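Glycoside hydrolase family 31 (Trueperella pyogenes, PDB 5I0F) breaks down cycloalternan, a cyclic glucose oligosaccharide, probably by a retaining glycosidase mechanism that passes through a covalent sugar-enzyme intermediate. Local coordinates at residues Asp183-Arg188 with Glu663-Pro668; Ser542-Gly547 with Pro649-Met654; Val176-Arg181 with Tyr238-Thr243; Phe579-Phe584 with Ile679-Ala684; Arg181-Gln184 with Gly189-Leu192. All coordinates share one frame; numbering follows the deposited sequence.

Interaction 1 (Asp183-Arg188 with Glu663-Pro668)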
# COMPACT_ATOMS: atom_id res chain seq x y z
N ASP A 183 -3.90 -7.55 9.88
CA ASP A 183 -3.89 -8.75 10.70
C ASP A 183 -4.64 -8.55 11.98
O ASP A 183 -5.53 -9.33 12.30
CB ASP A 183 -2.46 -9.30 10.94
CG ASP A 183 -1.43 -8.25 11.38
OD1 ASP A 183 -1.75 -7.06 11.57
OD2 ASP A 183 -0.26 -8.66 11.55
N GLN A 184 -4.30 -7.51 12.74
CA GLN A 184 -5.04 -7.21 13.98
C GLN A 184 -4.86 -5.77 14.38
O GLN A 184 -3.88 -5.10 13.97
CB GLN A 184 -4.62 -8.17 15.12
CG GLN A 184 -3.13 -8.26 15.35
CD GLN A 184 -2.74 -9.42 16.28
OE1 GLN A 184 -2.84 -10.58 15.93
NE2 GLN A 184 -2.26 -9.09 17.44
N LEU A 185 -5.81 -5.28 15.16
CA LEU A 185 -5.80 -3.89 15.63
C LEU A 185 -4.66 -3.63 16.61
O LEU A 185 -3.89 -2.67 16.45
CB LEU A 185 -7.13 -3.54 16.30
CG LEU A 185 -7.29 -2.18 16.99
CD1 LEU A 185 -7.15 -1.07 15.98
CD2 LEU A 185 -8.62 -2.06 17.72
N ASP A 186 -4.58 -4.47 17.64
CA ASP A 186 -3.55 -4.35 18.67
C ASP A 186 -2.32 -5.14 18.19
O ASP A 186 -2.35 -6.37 18.07
CB ASP A 186 -4.09 -4.88 20.00
CG ASP A 186 -3.15 -4.66 21.17
OD1 ASP A 186 -2.00 -4.17 21.02
OD2 ASP A 186 -3.60 -5.04 22.28
N GLN A 187 -1.25 -4.42 17.91
CA GLN A 187 -0.02 -5.03 17.43
C GLN A 187 0.87 -5.60 18.55
O GLN A 187 1.89 -6.24 18.27
CB GLN A 187 0.76 -4.01 16.62
CG GLN A 187 0.00 -3.58 15.37
CD GLN A 187 0.08 -4.61 14.27
OE1 GLN A 187 1.17 -5.02 13.87
NE2 GLN A 187 -1.08 -5.04 13.78
N ARG A 188 0.50 -5.41 19.81
CA ARG A 188 1.30 -6.01 20.90
C ARG A 188 1.41 -7.52 20.74
O ARG A 188 0.41 -8.20 20.45
CB ARG A 188 0.72 -5.66 22.25
CG ARG A 188 1.63 -6.11 23.39
CD ARG A 188 1.19 -5.55 24.72
NE ARG A 188 2.20 -5.88 25.72
CZ ARG A 188 2.31 -5.31 26.91
NH1 ARG A 188 1.48 -4.35 27.30
NH2 ARG A 188 3.31 -5.71 27.70
N GLU A 663 -12.99 -3.29 28.28
CA GLU A 663 -13.72 -4.25 27.45
C GLU A 663 -13.69 -3.96 25.94
O GLU A 663 -13.90 -4.86 25.15
CB GLU A 663 -15.18 -4.38 27.96
CG GLU A 663 -16.13 -5.28 27.15
CD GLU A 663 -15.82 -6.78 27.19
OE1 GLU A 663 -14.99 -7.20 28.03
OE2 GLU A 663 -16.45 -7.56 26.39
N ILE A 664 -13.39 -2.73 25.53
CA ILE A 664 -13.31 -2.40 24.11
C ILE A 664 -12.30 -3.28 23.34
O ILE A 664 -12.51 -3.58 22.17
CB ILE A 664 -13.01 -0.90 23.85
CG1 ILE A 664 -11.62 -0.49 24.38
CG2 ILE A 664 -14.11 -0.01 24.42
CD1 ILE A 664 -11.23 0.94 24.08
N TRP A 665 -11.25 -3.75 24.00
CA TRP A 665 -10.17 -4.48 23.29
C TRP A 665 -10.61 -5.89 22.90
O TRP A 665 -10.06 -6.48 21.98
CB TRP A 665 -8.87 -4.47 24.11
CG TRP A 665 -8.42 -3.06 24.32
CD1 TRP A 665 -8.59 -2.29 25.44
CD2 TRP A 665 -7.77 -2.21 23.35
NE1 TRP A 665 -8.08 -1.04 25.24
CE2 TRP A 665 -7.56 -0.95 23.97
CE3 TRP A 665 -7.35 -2.39 22.03
CZ2 TRP A 665 -6.94 0.12 23.32
CZ3 TRP A 665 -6.71 -1.32 21.38
CH2 TRP A 665 -6.52 -0.08 22.03
N ALA A 666 -11.66 -6.40 23.56
CA ALA A 666 -12.24 -7.69 23.20
C ALA A 666 -13.12 -7.61 21.92
O ALA A 666 -13.57 -8.64 21.42
CB ALA A 666 -13.03 -8.26 24.38
N HIS A 667 -13.35 -6.40 21.39
CA HIS A 667 -14.20 -6.20 20.22
C HIS A 667 -13.52 -5.31 19.18
O HIS A 667 -14.00 -4.24 18.85
CB HIS A 667 -15.54 -5.65 20.69
CG HIS A 667 -16.16 -6.46 21.79
ND1 HIS A 667 -17.06 -7.48 21.56
CD2 HIS A 667 -15.94 -6.45 23.12
CE1 HIS A 667 -17.39 -8.04 22.70
NE2 HIS A 667 -16.73 -7.43 23.67
N PRO A 668 -12.40 -5.79 18.64
CA PRO A 668 -11.59 -4.94 17.77
C PRO A 668 -12.13 -4.67 16.35
O PRO A 668 -11.52 -3.84 15.65
CB PRO A 668 -10.27 -5.68 17.72
CG PRO A 668 -10.68 -7.12 17.79
CD PRO A 668 -11.83 -7.14 18.76

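Interaction 2 (Ser542-Gly547 with Pro649-Met654)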
# COMPACT_ATOMS: atom_id res chain seq x y z
N SER A 542 -10.23 -8.74 7.45
CA SER A 542 -8.94 -8.03 7.32
C SER A 542 -9.10 -6.61 6.85
O SER A 542 -8.39 -5.70 7.32
CB SER A 542 -7.98 -8.77 6.38
OG SER A 542 -7.62 -10.01 6.96
N SER A 543 -10.06 -6.40 5.95
CA SER A 543 -10.31 -5.07 5.41
C SER A 543 -10.86 -4.12 6.48
O SER A 543 -10.48 -2.96 6.50
CB SER A 543 -11.19 -5.11 4.15
OG SER A 543 -10.64 -5.96 3.10
N ILE A 544 -11.72 -4.61 7.38
CA ILE A 544 -12.20 -3.77 8.50
C ILE A 544 -11.00 -3.30 9.37
O ILE A 544 -10.90 -2.13 9.72
CB ILE A 544 -13.23 -4.51 9.37
CG1 ILE A 544 -14.47 -4.85 8.55
CG2 ILE A 544 -13.61 -3.68 10.62
CD1 ILE A 544 -15.37 -5.90 9.19
N THR A 545 -10.12 -4.23 9.69
CA THR A 545 -8.89 -3.95 10.41
C THR A 545 -8.02 -2.90 9.70
O THR A 545 -7.53 -1.93 10.32
CB THR A 545 -8.12 -5.25 10.70
OG1 THR A 545 -8.98 -6.14 11.44
CG2 THR A 545 -6.86 -5.00 11.51
N ALA A 546 -7.89 -3.07 8.40
CA ALA A 546 -7.12 -2.12 7.58
C ALA A 546 -7.67 -0.70 7.68
O ALA A 546 -6.90 0.25 7.83
CB ALA A 546 -7.06 -2.60 6.15
N GLY A 547 -8.99 -0.55 7.64
CA GLY A 547 -9.59 0.78 7.70
C GLY A 547 -9.46 1.45 9.05
O GLY A 547 -9.19 2.64 9.12
N PRO A 649 -10.03 10.16 13.67
CA PRO A 649 -10.47 9.44 12.48
C PRO A 649 -11.98 9.53 12.26
O PRO A 649 -12.71 9.82 13.20
CB PRO A 649 -10.09 7.98 12.79
CG PRO A 649 -9.20 8.02 13.98
CD PRO A 649 -9.49 9.28 14.71
N LEU A 650 -12.43 9.25 11.05
CA LEU A 650 -13.86 9.09 10.76
C LEU A 650 -14.22 7.64 11.04
O LEU A 650 -15.13 7.37 11.80
CB LEU A 650 -14.19 9.48 9.33
CG LEU A 650 -15.65 9.37 8.89
CD1 LEU A 650 -16.51 10.37 9.64
CD2 LEU A 650 -15.75 9.62 7.39
N MET A 651 -13.48 6.71 10.45
CA MET A 651 -13.57 5.29 10.78
C MET A 651 -12.65 5.04 11.96
O MET A 651 -11.43 4.98 11.80
CB MET A 651 -13.19 4.42 9.58
CG MET A 651 -13.33 2.93 9.80
SD MET A 651 -13.20 2.06 8.23
CE MET A 651 -13.56 0.38 8.74
N ARG A 652 -13.25 4.93 13.15
CA ARG A 652 -12.57 5.33 14.39
C ARG A 652 -12.54 4.19 15.38
O ARG A 652 -13.58 3.75 15.86
CB ARG A 652 -13.29 6.56 14.99
CG ARG A 652 -12.71 7.11 16.29
CD ARG A 652 -13.58 8.24 16.86
NE ARG A 652 -13.78 9.28 15.84
CZ ARG A 652 -14.56 10.35 15.99
NH1 ARG A 652 -15.22 10.56 17.12
NH2 ARG A 652 -14.66 11.22 14.99
N ALA A 653 -11.34 3.73 15.72
CA ALA A 653 -11.21 2.74 16.78
C ALA A 653 -11.87 3.23 18.07
O ALA A 653 -11.95 4.43 18.35
CB ALA A 653 -9.76 2.42 17.03
N MET A 654 -12.35 2.28 18.86
CA MET A 654 -13.11 2.59 20.08
C MET A 654 -12.31 3.36 21.12
O MET A 654 -12.87 4.12 21.91
CB MET A 654 -13.62 1.31 20.70
CG MET A 654 -14.45 0.46 19.76
SD MET A 654 -16.14 1.03 19.73
CE MET A 654 -16.65 0.18 21.22

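Interaction 3 (Val176-Arg181 with Tyr238-Thr243)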
# COMPACT_ATOMS: atom_id res chain seq x y z
N VAL A 176 -1.39 0.47 18.85
CA VAL A 176 -2.14 0.59 17.59
C VAL A 176 -1.42 1.56 16.68
O VAL A 176 -1.08 2.67 17.08
CB VAL A 176 -3.58 1.06 17.83
CG1 VAL A 176 -4.32 1.22 16.51
CG2 VAL A 176 -4.30 0.09 18.74
N GLY A 177 -1.17 1.11 15.45
CA GLY A 177 -0.54 1.95 14.46
C GLY A 177 0.28 1.19 13.46
O GLY A 177 -0.07 0.06 13.03
N PHE A 178 1.40 1.81 13.11
CA PHE A 178 2.31 1.37 12.06
C PHE A 178 1.69 1.42 10.67
O PHE A 178 2.14 0.70 9.76
CB PHE A 178 2.87 -0.02 12.38
CG PHE A 178 3.48 -0.13 13.76
CD1 PHE A 178 4.64 0.54 14.07
CD2 PHE A 178 2.89 -0.92 14.73
CE1 PHE A 178 5.21 0.44 15.31
CE2 PHE A 178 3.47 -1.04 15.98
CZ PHE A 178 4.62 -0.35 16.28
N GLY A 179 0.69 2.30 10.51
CA GLY A 179 0.00 2.50 9.25
C GLY A 179 -1.17 1.55 9.08
O GLY A 179 -1.74 1.07 10.06
N GLU A 180 -1.52 1.29 7.83
CA GLU A 180 -2.64 0.38 7.53
C GLU A 180 -2.18 -1.07 7.75
O GLU A 180 -1.23 -1.54 7.09
CB GLU A 180 -3.11 0.62 6.10
CG GLU A 180 -4.21 -0.32 5.58
CD GLU A 180 -4.51 -0.08 4.12
OE1 GLU A 180 -3.53 0.13 3.34
OE2 GLU A 180 -5.72 -0.11 3.73
N ARG A 181 -2.84 -1.77 8.67
CA ARG A 181 -2.50 -3.15 8.98
C ARG A 181 -3.72 -4.03 8.84
O ARG A 181 -4.84 -3.60 9.11
CB ARG A 181 -1.89 -3.28 10.39
CG ARG A 181 -0.63 -2.45 10.61
CD ARG A 181 0.55 -3.09 9.90
NE ARG A 181 1.65 -2.17 9.70
CZ ARG A 181 2.87 -2.51 9.28
NH1 ARG A 181 3.20 -3.78 9.04
NH2 ARG A 181 3.77 -1.56 9.13
N TYR A 238 10.01 -3.55 14.21
CA TYR A 238 9.38 -3.44 15.54
C TYR A 238 9.12 -4.82 16.10
O TYR A 238 8.48 -5.67 15.45
CB TYR A 238 8.05 -2.63 15.47
CG TYR A 238 8.27 -1.28 14.83
CD1 TYR A 238 8.72 -0.21 15.59
CD2 TYR A 238 8.11 -1.10 13.46
CE1 TYR A 238 9.00 1.01 14.99
CE2 TYR A 238 8.38 0.12 12.85
CZ TYR A 238 8.83 1.16 13.63
OH TYR A 238 9.09 2.37 13.05
N ASP A 239 9.66 -5.06 17.30
CA ASP A 239 9.35 -6.24 18.10
C ASP A 239 8.53 -5.70 19.27
O ASP A 239 9.08 -5.10 20.21
CB ASP A 239 10.65 -6.90 18.56
CG ASP A 239 10.43 -8.20 19.29
OD1 ASP A 239 9.55 -8.30 20.15
OD2 ASP A 239 11.18 -9.14 19.02
N VAL A 240 7.22 -5.86 19.16
CA VAL A 240 6.30 -5.14 20.03
C VAL A 240 6.01 -6.01 21.24
O VAL A 240 4.93 -6.60 21.38
CB VAL A 240 5.02 -4.70 19.31
CG1 VAL A 240 4.22 -3.74 20.20
CG2 VAL A 240 5.36 -4.03 17.98
N ALA A 241 6.99 -6.07 22.12
CA ALA A 241 6.89 -6.87 23.34
C ALA A 241 6.61 -8.35 23.06
O ALA A 241 5.83 -8.99 23.79
CB ALA A 241 5.83 -6.27 24.28
N ALA A 242 7.22 -8.89 22.00
CA ALA A 242 7.11 -10.30 21.65
C ALA A 242 8.27 -11.03 22.32
O ALA A 242 8.05 -11.94 23.10
CB ALA A 242 7.15 -10.49 20.14
N THR A 243 9.51 -10.58 22.07
CA THR A 243 10.69 -11.23 22.67
C THR A 243 10.91 -10.90 24.16
O THR A 243 11.18 -11.80 24.96
CB THR A 243 11.97 -10.84 21.92
OG1 THR A 243 11.77 -11.06 20.53
CG2 THR A 243 13.19 -11.66 22.40

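Interaction 4 (Phe579-Phe584 with Ile679-Ala684)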
# COMPACT_ATOMS: atom_id res chain seq x y z
N PHE A 579 -21.64 -5.25 1.52
CA PHE A 579 -22.30 -4.05 0.98
C PHE A 579 -22.86 -3.21 2.15
O PHE A 579 -22.70 -1.99 2.19
CB PHE A 579 -23.37 -4.42 -0.05
CG PHE A 579 -23.77 -3.30 -0.98
CD1 PHE A 579 -24.65 -2.30 -0.57
CD2 PHE A 579 -23.32 -3.27 -2.30
CE1 PHE A 579 -25.04 -1.29 -1.44
CE2 PHE A 579 -23.71 -2.26 -3.18
CZ PHE A 579 -24.56 -1.26 -2.74
N ALA A 580 -23.48 -3.89 3.13
CA ALA A 580 -24.01 -3.22 4.33
C ALA A 580 -22.88 -2.55 5.13
O ALA A 580 -22.99 -1.38 5.54
CB ALA A 580 -24.78 -4.21 5.19
N ALA A 581 -21.77 -3.26 5.30
CA ALA A 581 -20.65 -2.70 6.04
C ALA A 581 -20.07 -1.49 5.34
O ALA A 581 -19.78 -0.48 6.01
CB ALA A 581 -19.57 -3.74 6.26
N ALA A 582 -19.87 -1.62 4.02
CA ALA A 582 -19.29 -0.56 3.21
C ALA A 582 -20.11 0.72 3.26
O ALA A 582 -19.55 1.82 3.14
CB ALA A 582 -19.11 -1.03 1.76
N THR A 583 -21.42 0.58 3.47
CA THR A 583 -22.34 1.71 3.63
C THR A 583 -21.96 2.62 4.81
O THR A 583 -22.24 3.83 4.79
CB THR A 583 -23.79 1.19 3.75
OG1 THR A 583 -24.12 0.47 2.55
CG2 THR A 583 -24.82 2.28 3.93
N PHE A 584 -21.33 2.05 5.83
CA PHE A 584 -20.91 2.78 7.03
C PHE A 584 -19.38 2.89 7.15
O PHE A 584 -18.84 2.80 8.25
CB PHE A 584 -21.50 2.09 8.28
CG PHE A 584 -22.99 2.17 8.33
CD1 PHE A 584 -23.77 1.21 7.71
CD2 PHE A 584 -23.61 3.24 8.95
CE1 PHE A 584 -25.16 1.31 7.73
CE2 PHE A 584 -25.00 3.34 8.99
CZ PHE A 584 -25.77 2.37 8.37
N ILE A 679 -20.66 1.00 14.81
CA ILE A 679 -20.90 0.03 13.74
C ILE A 679 -20.32 -1.33 14.10
O ILE A 679 -19.21 -1.41 14.61
CB ILE A 679 -20.23 0.45 12.41
CG1 ILE A 679 -20.32 1.97 12.16
CG2 ILE A 679 -20.80 -0.37 11.25
CD1 ILE A 679 -21.72 2.53 12.14
N ASN A 680 -21.02 -2.40 13.77
CA ASN A 680 -20.53 -3.75 14.01
C ASN A 680 -20.88 -4.70 12.87
O ASN A 680 -21.88 -5.44 12.96
CB ASN A 680 -21.01 -4.29 15.36
CG ASN A 680 -20.31 -5.58 15.76
OD1 ASN A 680 -19.33 -5.99 15.11
ND2 ASN A 680 -20.81 -6.23 16.81
N PRO A 681 -20.06 -4.68 11.79
CA PRO A 681 -20.29 -5.55 10.63
C PRO A 681 -20.46 -7.02 10.96
O PRO A 681 -19.79 -7.53 11.88
CB PRO A 681 -19.01 -5.34 9.80
CG PRO A 681 -18.55 -3.96 10.15
CD PRO A 681 -18.83 -3.86 11.61
N VAL A 682 -21.33 -7.70 10.21
CA VAL A 682 -21.59 -9.13 10.42
C VAL A 682 -20.64 -9.88 9.49
O VAL A 682 -20.78 -9.82 8.28
CB VAL A 682 -23.06 -9.46 10.09
CG1 VAL A 682 -23.34 -10.96 10.26
CG2 VAL A 682 -23.97 -8.64 10.98
N THR A 683 -19.67 -10.58 10.08
CA THR A 683 -18.52 -11.11 9.36
C THR A 683 -18.41 -12.62 9.32
O THR A 683 -17.35 -13.16 8.99
CB THR A 683 -17.22 -10.54 9.95
OG1 THR A 683 -17.13 -10.88 11.33
CG2 THR A 683 -17.19 -9.02 9.79
N ALA A 684 -19.49 -13.31 9.66
CA ALA A 684 -19.51 -14.77 9.61
C ALA A 684 -20.71 -15.27 8.79
O ALA A 684 -21.82 -14.75 8.94
CB ALA A 684 -19.56 -15.35 11.03

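Interaction 5 (Arg181-Gln184 with Gly189-Leu192)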
# COMPACT_ATOMS: atom_id res chain seq x y z
N ARG A 181 -2.84 -1.77 8.67
CA ARG A 181 -2.50 -3.15 8.98
C ARG A 181 -3.72 -4.03 8.84
O ARG A 181 -4.84 -3.60 9.11
CB ARG A 181 -1.89 -3.28 10.39
CG ARG A 181 -0.63 -2.45 10.61
CD ARG A 181 0.55 -3.09 9.90
NE ARG A 181 1.65 -2.17 9.70
CZ ARG A 181 2.87 -2.51 9.28
NH1 ARG A 181 3.20 -3.78 9.04
NH2 ARG A 181 3.77 -1.56 9.13
N TYR A 182 -3.50 -5.27 8.41
CA TYR A 182 -4.56 -6.18 7.98
C TYR A 182 -4.77 -7.38 8.90
O TYR A 182 -5.71 -8.15 8.70
CB TYR A 182 -4.20 -6.70 6.59
CG TYR A 182 -4.16 -5.64 5.51
CD1 TYR A 182 -3.05 -4.81 5.36
CD2 TYR A 182 -5.21 -5.50 4.62
CE1 TYR A 182 -3.01 -3.84 4.37
CE2 TYR A 182 -5.17 -4.54 3.64
CZ TYR A 182 -4.05 -3.72 3.52
OH TYR A 182 -3.99 -2.78 2.52
N ASP A 183 -3.90 -7.55 9.88
CA ASP A 183 -3.89 -8.75 10.70
C ASP A 183 -4.64 -8.55 11.98
O ASP A 183 -5.53 -9.33 12.30
CB ASP A 183 -2.46 -9.30 10.94
CG ASP A 183 -1.43 -8.25 11.38
OD1 ASP A 183 -1.75 -7.06 11.57
OD2 ASP A 183 -0.26 -8.66 11.55
N GLN A 184 -4.30 -7.51 12.74
CA GLN A 184 -5.04 -7.21 13.98
C GLN A 184 -4.86 -5.77 14.38
O GLN A 184 -3.88 -5.10 13.97
CB GLN A 184 -4.62 -8.17 15.12
CG GLN A 184 -3.13 -8.26 15.35
CD GLN A 184 -2.74 -9.42 16.28
OE1 GLN A 184 -2.84 -10.58 15.93
NE2 GLN A 184 -2.26 -9.09 17.44
N GLY A 189 2.62 -8.04 20.93
CA GLY A 189 2.91 -9.46 20.72
C GLY A 189 3.47 -9.83 19.35
O GLY A 189 3.88 -10.97 19.16
N LEU A 190 3.46 -8.89 18.41
CA LEU A 190 3.85 -9.14 17.04
C LEU A 190 5.22 -8.54 16.74
O LEU A 190 5.65 -7.57 17.40
CB LEU A 190 2.83 -8.54 16.05
CG LEU A 190 1.37 -9.02 16.14
CD1 LEU A 190 0.53 -8.37 15.03
CD2 LEU A 190 1.28 -10.53 16.10
N ARG A 191 5.90 -9.13 15.77
CA ARG A 191 7.07 -8.55 15.14
C ARG A 191 6.65 -8.13 13.73
O ARG A 191 6.03 -8.91 13.00
CB ARG A 191 8.24 -9.52 15.06
CG ARG A 191 8.66 -10.10 16.40
CD ARG A 191 9.80 -11.11 16.29
NE ARG A 191 10.06 -11.69 17.61
CZ ARG A 191 9.41 -12.72 18.17
NH1 ARG A 191 8.46 -13.39 17.51
NH2 ARG A 191 9.73 -13.10 19.42
N LEU A 192 6.99 -6.92 13.35
CA LEU A 192 6.61 -6.39 12.03
C LEU A 192 7.65 -5.42 11.52
O LEU A 192 8.70 -5.26 12.12
CB LEU A 192 5.23 -5.73 12.13
CG LEU A 192 5.19 -4.53 13.07
CD1 LEU A 192 4.38 -3.42 12.45
CD2 LEU A 192 4.64 -4.88 14.43

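Interaction 1 (Asp183-Arg188 with Glu663-Pro668)
An apolar junction between Leu-185 and the pair Trp-665 and Pro-668 docks the loop between strands 174-179 and 191-194 onto the family 31 C-terminal domain. One methyl does most of the work: Leu-185 CD2 lies 4.0 Å from Pro-668 CB and 4.2 Å from Trp-665 CZ3, approaching the indole obliquely. With Leu-185 CG anti to its own backbone N (chi1 174°), the branch extends from the loop toward the proline. Trp-665 sits on the 3-10 turn at 663-666, and its ring is stacked on His-174, which in turn bonds to Asp-186 OD2. The loop that presents the leucine is folded on itself by an Asx turn, in which Arg-188 N donates to Asp-186 OD1 over 3.0 Å. The Gln-187 amide adds a second tie, giving NE2 to Asp-183 OD1 at 3.1 Å and to Gln-184 O at 2.8 Å. Gln-184 NE2 meets Asp-186 O at 2.8 Å almost head-on to the carbonyl, with a nearly straight N-H angle of 170°. On the other side, His-667 NE2 donates in its ring plane to Glu-663 OE2, 2.7 Å away, linking the residue just after the 3-10 segment back to Glu-663 within it.

Interaction 2 (Ser542-Gly547 with Pro649-Met654)
Met-651 reaches the helix segment 542-547 as a straight rod: CG is anti to the backbone N (chi1 -177°), and the chain stays extended through chi2 168° and chi3 -174°. This shape carries the thioether from the short strand 651-652 onto the backbone of helix 537-551 at Gly-547, where no side chain intervenes. The sulfur SD of Met-651 lies 3.9 Å from Gly-547 CA, and the terminal methyl CE runs on past it, coming within 3.8 Å of Ile-544 O. The same methyl is 4.5 Å from Ile-544 CG2, a looser apolar touch at the flank of the helix. In the fold, the helix links barrel strands 527-529 and 558-561 of the TIM-barrel domain, whereas 651-652 is an outer strand of the antiparallel sheet of the C-terminal domain; the methionine thus bridges barrel and sheet. Trp-558 of the barrel and Tyr-671 of the neighbouring strand also touch its side chain. The next residue, Arg-652, points away from the helix and holds its own chain segment: NE and NH2 both grip Pro-649 O side-on, in the guanidinium plane, at 2.9 Å for NE to Pro-649 O and 3.0 Å for NH2 to the same atom. Its NH1 forms salt bridges with Asp-657 and Asp-675, which probably offset the buried positive charge. Across the interface itself, the pairing of a thioether with a bare stretch of helix backbone is a matter of close van der Waals fit, without directional bonds between the two segments.

Interaction 3 (Val176-Arg181 with Tyr238-Thr243)
Tyr-238, first in its segment, offers one ring face to Phe-178: CE1 of Phe-178 stands over the centre of the tyrosine ring, 3.5 Å from Tyr-238 CG. Phe-178 CG is anti to the carbonyl carbon (chi1 -52°), which carries the ring toward Tyr-238. The ring centroids are 4.6 Å apart and the planes make 39°, an oblique pairing. Tyr-238 OH is bonded to Thr-236. Asp-239 faces elsewhere and organises the turn that follows, its OD1 accepting from Ala-242 N at 3.0 Å and from Thr-243 N at 3.0 Å in an Asx motif, the latter on the syn lone pair; OD2 makes a salt bridge with Arg-191. Val-240, at the centre of an inverse gamma turn, comes back to the contact with CG2, 4.1 Å from Phe-178 CE2. Strand 174-179 edges a mixed sheet and 236-240 belongs to an antiparallel one, so these side chains pack sheet against sheet in a beta-sandwich. Phe-178 stands where its chain turns a corner. There Arg-181 holds the backbone, NE and NH2 each 2.9 Å from Phe-178 O, with NH2 in the carbonyl plane and NE above it. The corner carbonyl is therefore satisfied within its own segment, leaving the contact between the sheets to aromatic and aliphatic carbon.

Interaction 4 (Phe579-Phe584 with Ile679-Ala684)
Phe-584 and Ile-679 meet at an angle where the chain leaves TIM-barrel helix 572-583 and packs on the C-terminal domain at the end of strand 677-679 and the loop after it. The isoleucine sends its longer branch to the base of the phenylalanine: CD1 of Ile-679 is 3.8 Å from Phe-584 CD2 and 3.9 Å from Phe-584 CB, approaching the ring obliquely. Its second branch shares the task, with Ile-679 CG2 3.9 Å from Phe-584 CB. Ile-679 CG1 stands anti to the carbonyl carbon at a chi1 of -38°, which brings both branches up to that CB from one side. The ring of Phe-584 then runs off from the contact toward Leu-673 and Ile-723, with the Ala-580 carbonyl oxygen at its edge, in the ring plane. One helical turn earlier a smaller pair meets, Ala-581 CB lying 3.9 Å from Pro-681 CB and 4.0 Å from Pro-681 CG, so the alanine methyl meets the CB-CG corner of the pyrrolidine. Here the backbones come nearest. Pro-681 also touches Ile-544 of the adjacent helix 537-551. Phe-579 O takes two bonds from opposite faces of its carbonyl plane, from Thr-583 OG1 at 2.9 Å and from Thr-583 N at 3.1 Å.

Interaction 5 (Arg181-Gln184 with Gly189-Leu192)
Two leucines of segment 189-192, Leu-190 and Leu-192, pack on the polar side chains Arg-181, Asp-183 and Gln-184. The first kind of contact is a methyl on a flat cation: Leu-192 CD1 sits over the centre of one face of the Arg-181 guanidinium, 3.6 Å from CZ and likewise 3.6 Å from Arg-181 NH1. The arginine bends at chi2 (-75°) to lay its plane there, while Leu-192 takes the less usual chi1 of 63°, its CG between the backbone N and the carbonyl carbon. Leu-190 makes the second group of van der Waals contacts, methyl against polar groups, its CD1 lying against the Asp-183 carboxylate oxygen and along the Gln-184 side chain: 3.6 Å from Asp-183 OD2, 3.7 Å from Gln-184 CD and 3.8 Å from Gln-184 NE2. Its other methyl, CD2, is 4.0 Å from Gln-184 NE2.

Hydrogen bonding runs to partners beyond the two segments. Arg-181 NH2 donates to Asp-193 O, Asp-183 OD2 pairs with His-207, and Gln-184 NE2 is engaged by Asp-186 O. Backbone bonds join Gly-189 and Leu-190 to Val-240, and Leu-192 to Tyr-238, tying 191-194 into its place at the edge of the antiparallel sheet; the two segments are thus the arms of a connection from one sheet of the beta-sandwich to the other. The guanidinium uses its N-H edges for bonds and offers its face to a methyl, a division that suits this flat cation, since its faces are poor hydrogen-bonding surfaces.

Interactions 3 and 5 are closest, their centres about 6 Å apart; they share Arg-181 and are joined by sheet bonds such as Val-240 O to Gly-189 N, 2.8 Å. Interaction 1 uses the next turn of the same connection and lies about 11 Å, centre to centre, from interaction 2, where Thr-545 CG2 comes 3.6 Å from Gln-184 C. Helix 537-551 links interaction 2 to interaction 4 as well, Ile-544 CD1 lying 3.7 Å from Pro-681 CB. Interactions 3 and 4 stand furthest apart, about 26 Å between centres. Asp-532 of the glycan pocket lies on the loop leading into that helix, and Glu-593 follows the barrel strand after Phe-584.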